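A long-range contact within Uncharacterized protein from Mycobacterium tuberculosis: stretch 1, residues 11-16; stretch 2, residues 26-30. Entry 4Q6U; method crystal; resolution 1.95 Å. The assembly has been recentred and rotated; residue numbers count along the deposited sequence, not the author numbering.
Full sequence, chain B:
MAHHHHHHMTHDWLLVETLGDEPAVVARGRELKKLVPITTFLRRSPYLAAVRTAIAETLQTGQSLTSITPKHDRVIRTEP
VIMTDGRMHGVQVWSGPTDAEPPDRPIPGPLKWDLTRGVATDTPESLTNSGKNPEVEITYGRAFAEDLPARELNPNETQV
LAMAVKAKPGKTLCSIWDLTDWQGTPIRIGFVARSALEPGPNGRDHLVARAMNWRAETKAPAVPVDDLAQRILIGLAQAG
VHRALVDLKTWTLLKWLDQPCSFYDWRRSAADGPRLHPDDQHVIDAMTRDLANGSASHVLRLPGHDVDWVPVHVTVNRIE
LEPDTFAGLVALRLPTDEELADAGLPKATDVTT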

# COMPACT_ATOMS: atom_id res chain seq x y z
N HIS B 11 35.11 2.02 -6.01
CA HIS B 11 35.52 1.67 -7.37
C HIS B 11 34.36 1.76 -8.36
O HIS B 11 34.57 1.66 -9.56
CB HIS B 11 36.11 0.26 -7.40
N ASP B 12 33.15 1.94 -7.84
CA ASP B 12 31.95 1.96 -8.68
C ASP B 12 31.79 3.28 -9.42
O ASP B 12 32.36 4.30 -9.04
CB ASP B 12 30.70 1.70 -7.84
CG ASP B 12 30.66 0.29 -7.28
OD1 ASP B 12 30.32 -0.65 -8.04
OD2 ASP B 12 30.94 0.11 -6.08
N TRP B 13 31.01 3.24 -10.50
CA TRP B 13 30.57 4.45 -11.18
C TRP B 13 29.53 5.16 -10.33
O TRP B 13 28.59 4.52 -9.85
CB TRP B 13 29.98 4.14 -12.55
CG TRP B 13 30.96 3.77 -13.60
CD1 TRP B 13 31.40 2.52 -13.93
CD2 TRP B 13 31.63 4.68 -14.49
NE1 TRP B 13 32.30 2.59 -14.97
CE2 TRP B 13 32.46 3.90 -15.33
CE3 TRP B 13 31.60 6.07 -14.66
CZ2 TRP B 13 33.26 4.48 -16.32
CZ3 TRP B 13 32.40 6.63 -15.64
CH2 TRP B 13 33.21 5.84 -16.46
N LEU B 14 29.67 6.46 -10.15
CA LEU B 14 28.64 7.25 -9.49
C LEU B 14 27.73 7.93 -10.51
O LEU B 14 28.23 8.66 -11.37
CB LEU B 14 29.27 8.31 -8.59
CG LEU B 14 30.09 7.81 -7.41
CD1 LEU B 14 30.57 8.99 -6.59
CD2 LEU B 14 29.22 6.87 -6.57
N LEU B 15 26.42 7.71 -10.43
CA LEU B 15 25.51 8.46 -11.28
C LEU B 15 25.05 9.72 -10.56
O LEU B 15 24.44 9.66 -9.49
CB LEU B 15 24.32 7.61 -11.71
CG LEU B 15 23.33 8.28 -12.68
CD1 LEU B 15 23.95 8.51 -14.04
CD2 LEU B 15 22.07 7.43 -12.82
N VAL B 16 25.35 10.86 -11.15
CA VAL B 16 25.04 12.15 -10.56
C VAL B 16 23.99 12.90 -11.37
O VAL B 16 24.18 13.15 -12.55
CB VAL B 16 26.31 13.02 -10.45
CG1 VAL B 16 25.95 14.46 -10.13
CG2 VAL B 16 27.25 12.44 -9.40
N VAL B 26 22.57 9.73 -7.35
CA VAL B 26 21.36 8.94 -7.36
C VAL B 26 21.68 7.45 -7.54
O VAL B 26 20.83 6.59 -7.29
CB VAL B 26 20.39 9.39 -8.48
CG1 VAL B 26 19.97 10.84 -8.26
CG2 VAL B 26 21.04 9.23 -9.83
N ALA B 27 22.91 7.14 -7.95
CA ALA B 27 23.34 5.74 -8.05
C ALA B 27 24.81 5.54 -7.72
O ALA B 27 25.67 6.27 -8.22
CB ALA B 27 23.04 5.20 -9.44
N ARG B 28 25.09 4.56 -6.86
CA ARG B 28 26.45 4.04 -6.72
C ARG B 28 26.46 2.67 -7.37
O ARG B 28 25.91 1.71 -6.83
CB ARG B 28 26.88 3.94 -5.25
CG ARG B 28 28.33 3.47 -5.09
CD ARG B 28 28.95 3.92 -3.77
NE ARG B 28 28.24 3.40 -2.60
CZ ARG B 28 28.56 3.69 -1.34
NH1 ARG B 28 29.58 4.50 -1.09
NH2 ARG B 28 27.87 3.17 -0.34
N GLY B 29 27.06 2.57 -8.55
CA GLY B 29 26.87 1.38 -9.36
C GLY B 29 25.40 1.37 -9.75
O GLY B 29 24.96 2.26 -10.46
N ARG B 30 24.65 0.39 -9.25
CA ARG B 30 23.22 0.32 -9.56
C ARG B 30 22.34 0.53 -8.34
O ARG B 30 21.11 0.58 -8.45
CB ARG B 30 22.90 -1.03 -10.21
CG ARG B 30 23.58 -1.22 -11.56
CD ARG B 30 23.32 -2.60 -12.16
NE ARG B 30 24.12 -2.81 -13.37
CZ ARG B 30 23.79 -2.40 -14.59
NH1 ARG B 30 22.65 -1.73 -14.78
NH2 ARG B 30 24.58 -2.65 -15.62
O HOH W 1 26.35 4.38 -11.70

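The carbonyl oxygen of Leu-15 accepts two backbone hydrogen bonds from consecutive residues of the other stretch: one from Val-26 N (2.8 Å to Leu-15 O, nearly linear at 175°) and a weak one from Ala-27 N (3.3 Å to the same oxygen). This forking accompanies an irregular strand conformation at Val-26, whose psi of -15° lies far from the extended range and turns two successive amide groups toward a single acceptor.

Beyond this point the pairing is regular. The strand segments around Leu-15 and Ala-27 run antiparallel, with an angle of 169° between their N-to-C directions and their axes 4.7 Å apart at closest approach. Leu-15 N donates to Ala-27 O (2.7 Å), completing the hydrogen-bonded pair Leu-15/Ala-27, while Leu-14 and Arg-28 form the adjacent non-hydrogen-bonded pair. Ala-27 O also lies 3.4 Å from Leu-14 CA in a CA-H...O contact. A further backbone hydrogen bond follows at Gly-29, whose N donates to Trp-13 O (2.8 Å, 167°). A water reinforces this end by donating to both Trp-13 O (2.9 Å) and Gly-29 O (2.8 Å), so that Trp-13 O accepts from an amide and a water together.

The side chains divide between the two faces of the sheet. On the face of Leu-15 and Ala-27, both residues are buried; the paired backbones bring Leu-15 CB to 3.5 Å from Ala-27 CB, and the alanine methyl ends at that contact. Leu-15, in a tp rotamer, also brings CD2 to 3.6 Å from Val-26 CG2, adding an apolar contact beside the forked hydrogen bonds. On the other face, Leu-14 and Arg-28 are more accessible. The Leu-14 side chain (mt) bends nearer to the neighbouring strand, and its CD2 meets Arg-28 CG at 3.8 Å. Here the arginine contributes the aliphatic part of its chain, while its guanidinium extends well beyond Leu-14. Asp-12 CB approaches the same Arg-28 CG at 4.0 Å, a contact between methylene groups.

Gly-29 suits its place on two counts. Its phi of 65° favours glycine, and a CB at this position would lie only 3.2 Å from Asp-12 OD1. The absence of a side chain thus leaves room for the Asp-12 carboxylate, and Asp-12 CB packs 3.8 Å from Gly-29 N. Trp-13, by contrast, joins the contact through its backbone: its indole leads away from the second stretch, and NE1 is hydrogen-bonded elsewhere in the structure. In all, the two stretches bury 358 Å² between them, with Leu-15 contributing the largest share of any residue.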